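Local coordinates for protein EF0056 (Enterococcus faecalis, PDB 6ORI) that is of unknown biochemical function but, as the N-terminal part of an enterococcal surface protein with immunoglobulin-like domains, is probably involved in biofilm formation, at residues A[31-35]-A[244-248]; A[84-88]-A[97-101]. One frame throughout, in Å; residues are numbered along the deposited sequence.

Contact 1. Residues A[31-35]-A[244-248]; sequences FSDLQ and HKLTK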
ATOM      1  N   PHE A  31     -13.911  -9.328  -0.774  1.00  6.43           N
ATOM      2  CA  PHE A  31     -12.709  -8.936  -1.523  1.00  5.66           C
ATOM      3  C   PHE A  31     -11.555  -8.926  -0.549  1.00  7.06           C
ATOM      4  O   PHE A  31     -11.759  -8.631   0.633  1.00  7.18           O
ATOM      5  CB  PHE A  31     -12.893  -7.561  -2.151  1.00  4.83           C
ATOM      6  CG  PHE A  31     -14.041  -7.507  -3.116  1.00  5.57           C
ATOM      7  CD1 PHE A  31     -15.323  -7.211  -2.685  1.00  7.37           C
ATOM      8  CD2 PHE A  31     -13.847  -7.763  -4.456  1.00  5.25           C
ATOM      9  CE1 PHE A  31     -16.375  -7.180  -3.573  1.00  8.21           C
ATOM     10  CE2 PHE A  31     -14.890  -7.740  -5.336  1.00  6.05           C
ATOM     11  CZ  PHE A  31     -16.155  -7.461  -4.894  1.00  5.92           C
ATOM     12  N   SER A  32     -10.338  -9.220  -0.994  1.00  5.66           N
ATOM     13  CA  SER A  32      -9.202  -9.180  -0.088  1.00  5.49           C
ATOM     14  C   SER A  32      -8.008  -8.399  -0.592  1.00  4.18           C
ATOM     15  O   SER A  32      -7.141  -8.097   0.201  1.00  6.19           O
ATOM     16  CB  SER A  32      -8.765 -10.581   0.346  1.00  5.90           C
ATOM     17  OG  SER A  32      -8.425 -11.368  -0.769  1.00  9.31           O
ATOM     18  N   ASP A  33      -7.945  -8.026  -1.862  1.00  4.10           N
ATOM     19  CA  ASP A  33      -6.787  -7.263  -2.316  1.00  4.50           C
ATOM     20  C   ASP A  33      -7.117  -6.432  -3.534  1.00  4.44           C
ATOM     21  O   ASP A  33      -7.889  -6.837  -4.400  1.00  5.63           O
ATOM     22  CB  ASP A  33      -5.631  -8.209  -2.637  1.00  5.31           C
ATOM     23  CG  ASP A  33      -4.260  -7.574  -2.475  1.00  7.67           C
ATOM     24  OD1 ASP A  33      -4.124  -6.417  -2.005  1.00  6.60           O
ATOM     25  OD2 ASP A  33      -3.269  -8.302  -2.743  1.00  9.14           O
ATOM     26  N   LEU A  34      -6.521  -5.243  -3.552  1.00  5.34           N
ATOM     27  CA  LEU A  34      -6.566  -4.354  -4.705  1.00  5.61           C
ATOM     28  C   LEU A  34      -5.320  -3.504  -4.628  1.00  4.84           C
ATOM     29  O   LEU A  34      -5.075  -2.844  -3.621  1.00  6.72           O
ATOM     30  CB  LEU A  34      -7.832  -3.504  -4.651  1.00  5.88           C
ATOM     31  CG  LEU A  34      -8.086  -2.573  -5.827  1.00  6.61           C
ATOM     32  CD1 LEU A  34      -8.263  -3.352  -7.117  1.00  7.68           C
ATOM     33  CD2 LEU A  34      -9.303  -1.703  -5.539  1.00  7.91           C
ATOM     34  N   GLN A  35      -4.481  -3.562  -5.660  1.00  4.29           N
ATOM     35  CA  GLN A  35      -3.218  -2.840  -5.666  1.00  4.51           C
ATOM     36  C   GLN A  35      -2.975  -2.183  -7.006  1.00  4.92           C
ATOM     37  O   GLN A  35      -3.362  -2.716  -8.045  1.00  5.20           O
ATOM     38  CB  GLN A  35      -2.054  -3.782  -5.406  1.00  4.20           C
ATOM     39  CG  GLN A  35      -2.116  -4.562  -4.128  1.00  6.92           C
ATOM     40  CD  GLN A  35      -1.887  -3.725  -2.914  1.00  8.93           C
ATOM     41  OE1 GLN A  35      -1.264  -2.665  -2.963  1.00 13.92           O
ATOM     42  NE2 GLN A  35      -2.409  -4.182  -1.811  1.00 10.67           N
ATOM     43  N   HIS A 244       2.006  -3.445   6.364  1.00  3.45           N
ATOM     44  CA  HIS A 244       2.818  -4.009   5.303  1.00  4.70           C
ATOM     45  C   HIS A 244       2.035  -5.163   4.712  1.00  3.75           C
ATOM     46  O   HIS A 244       1.832  -6.188   5.360  1.00  5.57           O
ATOM     47  CB  HIS A 244       4.157  -4.473   5.884  1.00  4.68           C
ATOM     48  CG  HIS A 244       5.072  -5.105   4.880  1.00  5.18           C
ATOM     49  ND1 HIS A 244       6.042  -6.023   5.244  1.00  5.05           N
ATOM     50  CD2 HIS A 244       5.213  -4.915   3.547  1.00  5.50           C
ATOM     51  CE1 HIS A 244       6.711  -6.389   4.169  1.00  5.46           C
ATOM     52  NE2 HIS A 244       6.216  -5.743   3.124  1.00  5.63           N
ATOM     53  N   LYS A 245       1.558  -4.981   3.484  1.00  4.72           N
ATOM     54  CA  LYS A 245       0.710  -5.978   2.856  1.00  3.64           C
ATOM     55  C   LYS A 245       1.432  -6.670   1.703  1.00  4.05           C
ATOM     56  O   LYS A 245       2.040  -6.012   0.855  1.00  5.57           O
ATOM     57  CB  LYS A 245      -0.599  -5.340   2.381  1.00  3.97           C
ATOM     58  CG  LYS A 245      -1.619  -6.354   1.880  1.00  6.06           C
ATOM     59  CD  LYS A 245      -2.974  -5.715   1.561  1.00  5.43           C
ATOM     60  CE  LYS A 245      -4.016  -6.774   1.226  1.00  6.38           C
ATOM     61  NZ  LYS A 245      -5.329  -6.142   0.957  1.00  6.87           N
ATOM     62  N   LEU A 246       1.380  -7.993   1.711  1.00  4.17           N
ATOM     63  CA  LEU A 246       2.033  -8.836   0.721  1.00  4.82           C
ATOM     64  C   LEU A 246       0.993  -9.529  -0.127  1.00  4.72           C
ATOM     65  O   LEU A 246       0.107 -10.220   0.399  1.00  5.20           O
ATOM     66  CB  LEU A 246       2.930  -9.875   1.402  1.00  5.16           C
ATOM     67  CG  LEU A 246       4.011  -9.271   2.290  1.00  7.45           C
ATOM     68  CD1 LEU A 246       4.751 -10.378   2.985  1.00 12.07           C
ATOM     69  CD2 LEU A 246       4.967  -8.449   1.496  1.00  9.23           C
ATOM     70  N   THR A 247       1.078  -9.299  -1.426  1.00  4.50           N
ATOM     71  CA  THR A 247       0.210  -9.909  -2.426  1.00  6.17           C
ATOM     72  C   THR A 247       0.950 -11.124  -2.965  1.00  4.83           C
ATOM     73  O   THR A 247       2.067 -10.981  -3.491  1.00  5.25           O
ATOM     74  CB  THR A 247      -0.006  -8.888  -3.543  1.00  5.82           C
ATOM     75  OG1 THR A 247      -0.635  -7.708  -3.003  1.00  6.45           O
ATOM     76  CG2 THR A 247      -0.805  -9.465  -4.704  1.00  6.87           C
ATOM     77  N   LYS A 248       0.352 -12.296  -2.855  1.00  5.49           N
ATOM     78  CA  LYS A 248       1.002 -13.502  -3.323  1.00  4.92           C
ATOM     79  C   LYS A 248       0.863 -13.724  -4.821  1.00  5.45           C
ATOM     80  O   LYS A 248      -0.042 -13.208  -5.465  1.00  5.86           O
ATOM     81  CB  LYS A 248       0.420 -14.712  -2.605  1.00  5.21           C
ATOM     82  CG  LYS A 248       0.670 -14.727  -1.109  1.00  5.09           C
ATOM     83  CD  LYS A 248       0.097 -16.019  -0.480  1.00  4.70           C
ATOM     84  CE  LYS A 248       0.272 -16.051   1.012  1.00  4.37           C
ATOM     85  NZ  LYS A 248      -0.160 -17.380   1.553  1.00  7.36           N
TER
HETATM   86  O   HOH W   1      -5.650  -3.704  -0.815  1.00 14.07           O
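Asp33 and Lys245 form a salt bridge between two strands that share no backbone hydrogen bond, an example of two sheets meeting through polar side chains, most of them buried. The bridge itself is long and weak as a hydrogen bond, with Lys245 NZ 3.2 Å from Asp33 OD1. The stronger grip on the ammonium comes from the main chain: Lys245 NZ donates to Ser32 O at 2.8 Å, tilted from the carbonyl plane. Tyr292 OH is a further partner of NZ. All four side-chain torsions of Lys245 are close to 180°, and the straight chain this gives carries the charge from one strand to the other.

The second oxygen of the carboxylate serves a neutral donor. Thr247 OG1 gives its hydrogen to Asp33 OD2 at 2.7 Å, and OD2 receives it through its syn lone pair, on the side of OD1. With Asp33 CG anti to the backbone N (chi1 -153°), the carboxylate reaches both Lys245 and Thr247.

Strand 31-38 belongs to the large antiparallel sheet that also holds 50-59 and 82-87, strand 239-248 to the five-stranded antiparallel sheet, and the short segments run at 96° to one another, their axes 8.9 Å apart. Ser32 and Asp33 together face Lys58 in a classic beta bulge on the first strand.

Within 31-35, Gln35 NE2 donates to Asp33 OD1 at 2.8 Å, almost straight at 167°; OD1 lies in the amide plane of Gln35 and receives the bond through its syn lone pair. This bond helps fix the rotation of the carboxylate, and the nearby ammonium would be expected to favour its charged form. A water bridges the segments, accepting from Lys245 NZ and Leu34 N.

The remaining touches are van der Waals ones between a carbon and a polar atom. Gln35, bent at chi2, lays CG 3.7 Å from Thr247 OG1, and its NE2 lies at the same distance from Lys245 CD.

Contact 2. Residues A[84-88]-A[97-101]; sequences KIQVD and RRTFV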
ATOM      1  N   LYS A  84      -5.263  10.229 -20.897  1.00  4.82           N
ATOM      2  CA  LYS A  84      -5.927   8.949 -21.033  1.00  5.48           C
ATOM      3  C   LYS A  84      -5.284   7.933 -20.095  1.00  5.15           C
ATOM      4  O   LYS A  84      -4.082   8.001 -19.859  1.00  5.73           O
ATOM      5  CB  LYS A  84      -5.769   8.523 -22.517  1.00 10.19           C
ATOM      6  CG  LYS A  84      -6.064   7.093 -22.906  1.00 18.84           C
ATOM      7  CD  LYS A  84      -5.768   6.863 -24.426  1.00 13.38           C
ATOM      8  CE  LYS A  84      -4.327   7.242 -24.874  1.00 15.45           C
ATOM      9  NZ  LYS A  84      -3.997   6.931 -26.339  1.00 15.56           N
ATOM     10  N   ILE A  85      -6.087   7.012 -19.562  1.00  4.51           N
ATOM     11  CA  ILE A  85      -5.576   5.875 -18.787  1.00  4.00           C
ATOM     12  C   ILE A  85      -6.291   4.636 -19.302  1.00  4.83           C
ATOM     13  O   ILE A  85      -7.529   4.618 -19.383  1.00  4.79           O
ATOM     14  CB  ILE A  85      -5.842   6.034 -17.287  1.00  4.44           C
ATOM     15  CG1 ILE A  85      -5.307   7.372 -16.773  1.00  4.30           C
ATOM     16  CG2 ILE A  85      -5.245   4.850 -16.554  1.00  5.09           C
ATOM     17  CD1 ILE A  85      -5.503   7.573 -15.290  1.00  5.16           C
ATOM     18  N   GLN A  86      -5.523   3.607 -19.660  1.00  4.18           N
ATOM     19  CA  GLN A  86      -6.081   2.342 -20.127  1.00  4.88           C
ATOM     20  C   GLN A  86      -5.332   1.184 -19.493  1.00  4.08           C
ATOM     21  O   GLN A  86      -4.218   1.352 -18.985  1.00  5.25           O
ATOM     22  CB  GLN A  86      -5.981   2.196 -21.651  1.00  6.13           C
ATOM     23  CG  GLN A  86      -6.762   3.217 -22.448  1.00  9.05           C
ATOM     24  CD  GLN A  86      -6.690   2.924 -23.925  1.00 12.98           C
ATOM     25  OE1 GLN A  86      -5.947   2.042 -24.344  1.00 14.87           O
ATOM     26  NE2 GLN A  86      -7.494   3.622 -24.720  1.00 15.11           N
ATOM     27  N   VAL A  87      -5.953   0.006 -19.503  1.00  4.55           N
ATOM     28  CA  VAL A  87      -5.349  -1.210 -18.961  1.00  4.97           C
ATOM     29  C   VAL A  87      -6.051  -2.397 -19.589  1.00  6.14           C
ATOM     30  O   VAL A  87      -7.209  -2.284 -19.968  1.00  5.69           O
ATOM     31  CB  VAL A  87      -5.458  -1.244 -17.415  1.00  4.32           C
ATOM     32  CG1 VAL A  87      -6.899  -1.419 -16.958  1.00  8.15           C
ATOM     33  CG2 VAL A  87      -4.604  -2.341 -16.832  1.00  5.20           C
ATOM     34  N   ASP A  88      -5.366  -3.532 -19.699  1.00  5.88           N
ATOM     35  CA  ASP A  88      -5.996  -4.740 -20.197  1.00  5.34           C
ATOM     36  C   ASP A  88      -6.681  -5.457 -19.038  1.00  5.42           C
ATOM     37  O   ASP A  88      -6.183  -5.433 -17.923  1.00  5.97           O
ATOM     38  CB  ASP A  88      -4.974  -5.673 -20.824  1.00  6.69           C
ATOM     39  CG  ASP A  88      -4.411  -5.173 -22.128  1.00  8.44           C
ATOM     40  OD1 ASP A  88      -4.995  -4.255 -22.748  1.00  9.74           O
ATOM     41  OD2 ASP A  88      -3.377  -5.745 -22.552  1.00 13.22           O
ATOM     42  N   ARG A  97      -9.264  -4.251 -24.321  1.00  7.89           N
ATOM     43  CA  ARG A  97      -8.599  -3.247 -23.477  1.00  7.27           C
ATOM     44  C   ARG A  97      -9.628  -2.290 -22.895  1.00  5.15           C
ATOM     45  O   ARG A  97     -10.583  -1.891 -23.549  1.00  7.65           O
ATOM     46  CB  ARG A  97      -7.574  -2.501 -24.310  1.00  9.12           C
ATOM     47  CG  ARG A  97      -6.685  -1.571 -23.571  1.00  8.16           C
ATOM     48  CD  ARG A  97      -5.464  -1.262 -24.419  1.00  6.29           C
ATOM     49  NE  ARG A  97      -4.596  -0.285 -23.805  1.00  5.65           N
ATOM     50  CZ  ARG A  97      -3.681  -0.569 -22.886  1.00  5.38           C
ATOM     51  NH1 ARG A  97      -3.523  -1.807 -22.447  1.00  7.61           N
ATOM     52  NH2 ARG A  97      -2.945   0.385 -22.397  1.00  6.03           N
ATOM     53  N   ARG A  98      -9.437  -1.944 -21.626  1.00  4.80           N
ATOM     54  CA  ARG A  98     -10.361  -1.067 -20.912  1.00  4.70           C
ATOM     55  C   ARG A  98      -9.807   0.335 -20.762  1.00  5.19           C
ATOM     56  O   ARG A  98      -8.602   0.540 -20.697  1.00  7.46           O
ATOM     57  CB  ARG A  98     -10.660  -1.587 -19.514  1.00  5.45           C
ATOM     58  CG  ARG A  98     -11.067  -3.033 -19.441  1.00  7.57           C
ATOM     59  CD  ARG A  98     -12.255  -3.378 -20.288  1.00  7.56           C
ATOM     60  NE  ARG A  98     -12.743  -4.700 -19.887  1.00  8.14           N
ATOM     61  CZ  ARG A  98     -13.443  -5.537 -20.641  1.00  9.01           C
ATOM     62  NH1 ARG A  98     -13.768  -5.214 -21.884  1.00 12.46           N
ATOM     63  NH2 ARG A  98     -13.834  -6.700 -20.142  1.00  8.80           N
ATOM     64  N   THR A  99     -10.729   1.302 -20.694  1.00  4.95           N
ATOM     65  CA  THR A  99     -10.406   2.690 -20.411  1.00  5.40           C
ATOM     66  C   THR A  99     -10.844   3.027 -19.005  1.00  8.25           C
ATOM     67  O   THR A  99     -11.931   2.651 -18.577  1.00  9.65           O
ATOM     68  CB  THR A  99     -11.092   3.604 -21.433  1.00  7.17           C
ATOM     69  OG1 THR A  99     -10.503   3.356 -22.716  1.00  8.61           O
ATOM     70  CG2 THR A  99     -10.874   5.076 -21.099  1.00 10.27           C
ATOM     71  N   PHE A 100      -9.977   3.687 -18.258  1.00  6.80           N
ATOM     72  CA  PHE A 100     -10.347   4.255 -16.962  1.00  6.51           C
ATOM     73  C   PHE A 100     -11.039   5.592 -17.277  1.00  8.55           C
ATOM     74  O   PHE A 100     -10.436   6.444 -17.919  1.00 10.74           O
ATOM     75  CB  PHE A 100      -9.088   4.520 -16.142  1.00  7.07           C
ATOM     76  CG  PHE A 100      -8.732   3.482 -15.133  1.00  7.31           C
ATOM     77  CD1 PHE A 100      -9.261   3.562 -13.867  1.00  8.04           C
ATOM     78  CD2 PHE A 100      -7.807   2.476 -15.396  1.00 14.34           C
ATOM     79  CE1 PHE A 100      -8.918   2.653 -12.870  1.00 12.82           C
ATOM     80  CE2 PHE A 100      -7.464   1.564 -14.381  1.00  9.52           C
ATOM     81  CZ  PHE A 100      -8.031   1.663 -13.143  1.00 11.90           C
ATOM     82  N   VAL A 101     -12.279   5.778 -16.867  1.00  5.29           N
ATOM     83  CA  VAL A 101     -13.061   6.968 -17.204  1.00  5.81           C
ATOM     84  C   VAL A 101     -12.884   8.019 -16.142  1.00  5.48           C
ATOM     85  O   VAL A 101     -13.022   7.728 -14.952  1.00  4.18           O
ATOM     86  CB  VAL A 101     -14.558   6.584 -17.325  1.00  6.54           C
ATOM     87  CG1 VAL A 101     -15.452   7.809 -17.467  1.00 10.00           C
ATOM     88  CG2 VAL A 101     -14.756   5.633 -18.480  1.00  8.90           C
TER
HETATM   89  O   HOH W   2      -8.869   7.797 -19.689  1.00  6.06           O
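Gln86 and Arg97 meet on one face of a beta hairpin, made by strands 82-87 and 98-104, in which neighbouring residues alternate between the two faces of the sheet. Gln86 with Thr99 is a non-hydrogen-bonded pair; Val87 with Arg98 is a hydrogen-bonded one, closed by Val87 N to Arg98 O and Arg98 N to Val87 O. Phe100 N to Ile85 O extends the pairing.

Arg97 is extended from CG to NE, its CG anti to the backbone N (chi1 -172°), which brings the guanidinium over the opposing strand with one face above Gln86 C and Val87 N. The outstretched Gln86 chain crosses it at about a right angle. Arg97 NE donates to Gln86 OE1 at 2.7 Å; the donor is in the carbonyl plane of the amide, but the oxygen is tilted from the guanidinium plane. Asn139 O also accepts from Arg97 NH1, tying the arginine to strand 135-144.

On the other face, the Phe100 ring lies obliquely against two aliphatic branches. Ile85 CG2 is 3.7 Å from Phe100 CD2, while Val87 CG1, set between the backbone N and the carbonyl carbon (chi1 69°), is 4.0 Å from Phe100 CE2. Trp114 packs against both Ile85 and Phe100. Arg98 also starts from this face, but its chain bends at chi2 and leads away, and Arg98 NE donates to Gly124 O.

Asp88, whose OD2 accepts from Asn139 ND2, adds a salt bridge to Arg97: Arg97 NH1 lies 2.9 Å from Asp88 OD1, and the donor stands above the carboxylate plane although the oxygen is close to the guanidinium plane, the two planes being 85° apart.

Overall arrangement
The two contacts share one sheet, but contact 1 also reaches a second. Contact 2 lies within the large antiparallel sheet that holds 31-38, 50-59 and 82-87, its centre about 22 Å from the centre of the chain, whereas that of contact 1 is only about 8 Å from it and joins this sheet to the five-stranded one. Their centres are about 22 Å apart and their nearest atoms about 8 Å, so they do not touch. Strands 50-59 and 135-144 connect them: 31-38 pairs with 50-59, which pairs with 135-144, next to 82-87. The hairpin falls wholly between the two segments of contact 1 in the chain. Neither contact includes a ligand of the calcium ion, bound by Ser162, Gly372, Asp374, Leu400 and Asp402.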